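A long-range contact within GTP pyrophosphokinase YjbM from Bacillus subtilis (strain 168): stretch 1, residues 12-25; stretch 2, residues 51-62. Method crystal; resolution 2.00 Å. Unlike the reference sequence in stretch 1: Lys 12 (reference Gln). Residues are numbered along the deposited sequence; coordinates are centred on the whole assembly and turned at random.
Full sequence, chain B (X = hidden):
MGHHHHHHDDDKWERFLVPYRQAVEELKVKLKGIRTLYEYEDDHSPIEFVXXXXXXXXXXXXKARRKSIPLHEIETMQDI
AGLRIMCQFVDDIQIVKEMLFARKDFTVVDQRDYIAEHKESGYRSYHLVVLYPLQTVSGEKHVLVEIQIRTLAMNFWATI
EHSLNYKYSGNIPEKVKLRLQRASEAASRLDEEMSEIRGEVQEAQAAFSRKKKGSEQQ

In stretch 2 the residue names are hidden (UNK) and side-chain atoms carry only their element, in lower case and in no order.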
# COMPACT_ATOMS: atom_id res chain seq x y z
N LYS B 12 23.65 9.85 8.62
CA LYS B 12 24.05 10.76 7.55
C LYS B 12 23.75 10.02 6.25
O LYS B 12 23.39 10.64 5.25
CB LYS B 12 25.53 11.14 7.63
CG LYS B 12 25.88 12.07 8.78
CD LYS B 12 27.22 12.74 8.54
CE LYS B 12 27.63 13.56 9.76
NZ LYS B 12 26.67 14.66 10.00
N TRP B 13 23.91 8.70 6.28
CA TRP B 13 23.58 7.84 5.14
C TRP B 13 22.10 7.85 4.88
O TRP B 13 21.66 8.01 3.74
CB TRP B 13 24.01 6.39 5.39
CG TRP B 13 25.37 6.06 4.92
CD1 TRP B 13 26.47 5.84 5.68
CD2 TRP B 13 25.78 5.92 3.56
NE1 TRP B 13 27.55 5.56 4.88
CE2 TRP B 13 27.15 5.60 3.57
CE3 TRP B 13 25.12 6.03 2.33
CZ2 TRP B 13 27.88 5.39 2.40
CZ3 TRP B 13 25.84 5.82 1.17
CH2 TRP B 13 27.21 5.51 1.21
N GLU B 14 21.32 7.67 5.94
CA GLU B 14 19.88 7.54 5.81
C GLU B 14 19.29 8.88 5.39
O GLU B 14 18.27 8.92 4.71
CB GLU B 14 19.27 7.05 7.12
CG GLU B 14 18.14 6.04 6.97
CD GLU B 14 18.53 4.79 6.21
OE1 GLU B 14 19.73 4.42 6.21
OE2 GLU B 14 17.63 4.16 5.62
N ARG B 15 19.97 9.96 5.75
CA ARG B 15 19.57 11.28 5.31
C ARG B 15 19.96 11.48 3.83
O ARG B 15 19.24 12.13 3.08
CB ARG B 15 20.18 12.36 6.22
CG ARG B 15 20.81 13.57 5.55
CD ARG B 15 21.66 14.38 6.54
NE ARG B 15 20.93 14.69 7.77
CZ ARG B 15 21.37 14.44 9.00
NH1 ARG B 15 22.57 13.90 9.19
NH2 ARG B 15 20.62 14.76 10.05
N PHE B 16 21.09 10.89 3.43
CA PHE B 16 21.55 10.93 2.03
C PHE B 16 20.60 10.16 1.09
O PHE B 16 20.45 10.51 -0.07
CB PHE B 16 22.96 10.33 1.93
CG PHE B 16 23.45 10.11 0.51
CD1 PHE B 16 23.87 11.18 -0.27
CD2 PHE B 16 23.52 8.83 -0.02
CE1 PHE B 16 24.32 10.97 -1.56
CE2 PHE B 16 23.98 8.62 -1.30
CZ PHE B 16 24.38 9.69 -2.07
N LEU B 17 20.00 9.10 1.60
CA LEU B 17 19.20 8.21 0.77
C LEU B 17 17.74 8.62 0.68
O LEU B 17 17.00 8.12 -0.18
CB LEU B 17 19.29 6.79 1.32
CG LEU B 17 20.68 6.15 1.24
CD1 LEU B 17 20.64 4.76 1.83
CD2 LEU B 17 21.18 6.08 -0.21
N VAL B 18 17.31 9.53 1.55
CA VAL B 18 15.92 9.98 1.58
C VAL B 18 15.41 10.44 0.20
O VAL B 18 14.36 9.97 -0.25
CB VAL B 18 15.71 11.12 2.60
CG1 VAL B 18 14.41 11.83 2.33
CG2 VAL B 18 15.72 10.58 4.03
N PRO B 19 16.16 11.31 -0.50
CA PRO B 19 15.65 11.71 -1.83
C PRO B 19 15.56 10.54 -2.81
O PRO B 19 14.68 10.53 -3.66
CB PRO B 19 16.69 12.71 -2.33
CG PRO B 19 17.46 13.12 -1.13
CD PRO B 19 17.44 11.97 -0.20
N TYR B 20 16.50 9.60 -2.72
CA TYR B 20 16.50 8.45 -3.62
C TYR B 20 15.26 7.60 -3.38
O TYR B 20 14.62 7.14 -4.33
CB TYR B 20 17.76 7.60 -3.43
CG TYR B 20 18.99 8.30 -3.93
CD1 TYR B 20 19.36 8.20 -5.28
CD2 TYR B 20 19.76 9.09 -3.09
CE1 TYR B 20 20.48 8.85 -5.75
CE2 TYR B 20 20.88 9.74 -3.56
CZ TYR B 20 21.24 9.62 -4.89
OH TYR B 20 22.35 10.27 -5.35
N ARG B 21 14.93 7.37 -2.11
CA ARG B 21 13.72 6.62 -1.78
C ARG B 21 12.45 7.29 -2.26
O ARG B 21 11.52 6.63 -2.74
CB ARG B 21 13.62 6.38 -0.27
CG ARG B 21 14.65 5.42 0.24
CD ARG B 21 14.40 5.03 1.69
NE ARG B 21 15.54 4.26 2.16
CZ ARG B 21 16.46 4.71 3.00
NH1 ARG B 21 16.38 5.95 3.48
NH2 ARG B 21 17.46 3.92 3.36
N GLN B 22 12.39 8.61 -2.12
CA GLN B 22 11.20 9.35 -2.54
C GLN B 22 11.10 9.34 -4.09
O GLN B 22 10.02 9.18 -4.64
CB GLN B 22 11.24 10.79 -1.99
CG GLN B 22 10.02 11.66 -2.36
CD GLN B 22 8.70 11.15 -1.81
OE1 GLN B 22 8.66 10.44 -0.81
NE2 GLN B 22 7.60 11.52 -2.46
N ALA B 23 12.22 9.47 -4.78
CA ALA B 23 12.18 9.38 -6.24
C ALA B 23 11.62 8.03 -6.70
O ALA B 23 10.77 7.95 -7.60
CB ALA B 23 13.56 9.60 -6.82
N VAL B 24 12.10 6.97 -6.07
CA VAL B 24 11.60 5.62 -6.37
C VAL B 24 10.10 5.49 -6.11
O VAL B 24 9.36 4.97 -6.94
CB VAL B 24 12.39 4.55 -5.58
CG1 VAL B 24 11.72 3.18 -5.68
CG2 VAL B 24 13.82 4.50 -6.11
N GLU B 25 9.61 5.98 -4.96
CA GLU B 25 8.17 5.86 -4.70
C GLU B 25 7.32 6.66 -5.70
O GLU B 25 6.19 6.25 -6.07
CB GLU B 25 7.82 6.32 -3.27
CG GLU B 25 8.38 5.42 -2.17
CD GLU B 25 8.12 3.93 -2.42
OE1 GLU B 25 6.97 3.54 -2.71
OE2 GLU B 25 9.07 3.14 -2.32
N UNK B 51 8.64 -2.96 -9.99
CA UNK B 51 9.24 -2.95 -8.66
C UNK B 51 10.28 -1.85 -8.58
O UNK B 51 10.78 -1.38 -9.61
c UNK B 51 9.00 -5.47 -8.53
o UNK B 51 11.13 -4.43 -9.12
c UNK B 51 9.95 -4.29 -8.31
N UNK B 52 10.63 -1.47 -7.36
CA UNK B 52 11.64 -0.45 -7.16
C UNK B 52 12.38 -0.66 -5.85
O UNK B 52 11.84 -1.23 -4.90
N UNK B 53 13.61 -0.20 -5.81
CA UNK B 53 14.50 -0.48 -4.70
C UNK B 53 15.60 0.58 -4.62
O UNK B 53 16.15 1.00 -5.64
n UNK B 53 16.65 -5.46 -1.66
c UNK B 53 15.08 -1.91 -4.88
n UNK B 53 18.31 -4.47 -2.90
c UNK B 53 16.82 -2.11 -3.11
c UNK B 53 16.54 -2.08 -4.58
c UNK B 53 17.12 -4.41 -2.32
n UNK B 53 16.38 -3.31 -2.41
N UNK B 54 15.91 1.02 -3.40
CA UNK B 54 17.12 1.80 -3.16
C UNK B 54 18.21 0.88 -2.61
O UNK B 54 17.96 0.09 -1.70
c UNK B 54 15.96 3.99 -2.82
c UNK B 54 16.88 2.98 -2.18
c UNK B 54 18.20 3.63 -1.77
N UNK B 55 19.41 0.99 -3.17
CA UNK B 55 20.52 0.12 -2.80
C UNK B 55 20.89 0.23 -1.32
O UNK B 55 21.04 1.33 -0.80
n UNK B 55 24.53 -1.52 -7.26
c UNK B 55 23.51 -1.70 -6.18
c UNK B 55 23.32 -0.42 -5.38
c UNK B 55 21.74 0.48 -3.66
c UNK B 55 22.58 -0.70 -4.08
N UNK B 56 21.02 -0.92 -0.64
CA UNK B 56 21.45 -0.88 0.76
C UNK B 56 22.85 -0.28 0.87
O UNK B 56 23.66 -0.42 -0.04
c UNK B 56 20.52 -3.03 0.20
c UNK B 56 21.43 -2.36 1.18
c UNK B 56 20.70 -2.28 -1.09
N UNK B 57 23.11 0.41 1.98
CA UNK B 57 24.38 1.10 2.21
C UNK B 57 25.60 0.19 1.99
O UNK B 57 26.58 0.60 1.37
c UNK B 57 23.21 2.58 3.84
c UNK B 57 25.69 2.46 3.85
c UNK B 57 24.41 1.68 3.63
N UNK B 58 25.52 -1.03 2.50
CA UNK B 58 26.57 -2.02 2.32
C UNK B 58 26.86 -2.25 0.84
O UNK B 58 28.02 -2.29 0.41
c UNK B 58 26.19 -3.33 2.99
N UNK B 59 25.79 -2.40 0.06
CA UNK B 59 25.93 -2.71 -1.35
C UNK B 59 26.44 -1.49 -2.11
O UNK B 59 27.12 -1.64 -3.12
o UNK B 59 24.67 -3.31 -3.33
c UNK B 59 24.59 -3.19 -1.92
N UNK B 60 26.11 -0.29 -1.63
CA UNK B 60 26.65 0.93 -2.23
C UNK B 60 28.15 1.00 -2.00
O UNK B 60 28.92 1.22 -2.93
c UNK B 60 24.51 2.29 -2.02
c UNK B 60 23.80 3.49 -1.40
c UNK B 60 25.99 2.21 -1.65
c UNK B 60 26.68 3.45 -2.20
N UNK B 61 28.56 0.81 -0.74
CA UNK B 61 29.98 0.81 -0.37
C UNK B 61 30.76 -0.28 -1.11
O UNK B 61 31.82 -0.00 -1.68
c UNK B 61 30.54 3.06 1.79
c UNK B 61 30.14 0.65 1.14
c UNK B 61 29.67 1.44 3.49
c UNK B 61 29.68 1.82 2.02
N UNK B 62 30.23 -1.50 -1.12
CA UNK B 62 30.90 -2.61 -1.80
C UNK B 62 31.17 -2.37 -3.27
O UNK B 62 32.27 -2.61 -3.77
c UNK B 62 30.11 -4.64 -0.39
o UNK B 62 31.54 -6.18 -1.53
c UNK B 62 31.12 -5.78 -0.42
o UNK B 62 31.46 -6.31 0.66
c UNK B 62 30.06 -3.89 -1.69

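Position 51 carries one carbon bearing an oxygen and a carbon; its CA-to-CB bond points away from the helix of stretch 1 and it touches nothing there. It is Thr 51. Position 52 has no side-chain atoms, so it is Gly 52. Its bare backbone lets Val 24 pack close, with Val 24 CG1 3.9 Å from Gly 52 C; an ideal CB here would point toward the helix and lie 2.8 Å from Val 24 CG1, a clash. At position 53 three carbons lead to a nitrogen, then to a carbon carrying two more nitrogens. The guanidinium marks Arg 53, whose CA-to-CB bond points away from the helix; Arg 53 N lies 3.9 Å from Val 24 CG1.

Position 54 has one carbon forking into two, and points toward the helix, among Leu 17, Tyr 20, Arg 21 and Val 24. Three carbons branched at the first make Val 54. Its CG2 sits 3.6 Å from Arg 21 CG and 4.0 Å from Val 24 CG2, while Val 54 CG1 is 4.2 Å from Leu 17 CD2. Position 55 is a row of four carbons ending in nitrogen, Lys 55; the chain's end leads away. Position 56 closes three carbons onto its own backbone N: Pro 56, facing away, at the N-cap position of the next helix.

Position 57 is again a carbon carrying two carbons, with one methyl over the indole of Trp 13. It is Val 57: its CG1 lies 3.5 Å from Trp 13 CD2, in a CH-pi contact over the five-membered ring, and Val 57 CG2 is 3.9 Å from Leu 17 CD1. Position 58 has a single carbon, Ala 58, and position 59 a carbon then an oxygen, Ser 59; both are out of reach. Position 60 has four carbons, forked at the first with one longer arm, touching Leu 17 and Trp 13: Ile 60. Its CD1 is 3.9 Å from Leu 17 CD2, and its CG2 4.0 Å from Trp 13 CH2. Position 61 has four carbons forked at the second, against Trp 13: Leu 61, whose CD2 is 3.6 Å from Trp 13 CZ2. Position 62, three carbons with two oxygens on the third, is Glu 62, out of reach.

The contact works by apolar packing, without a hydrogen bond across it. The strand runs nearly antiparallel to the helix, pairing Gly 52 with Val 24 and placing Val 54 by Arg 21; the second helix then crosses at 90° and meets Trp 13 and Leu 17.

Stretch 2 51-62: TGRVKPVASILE
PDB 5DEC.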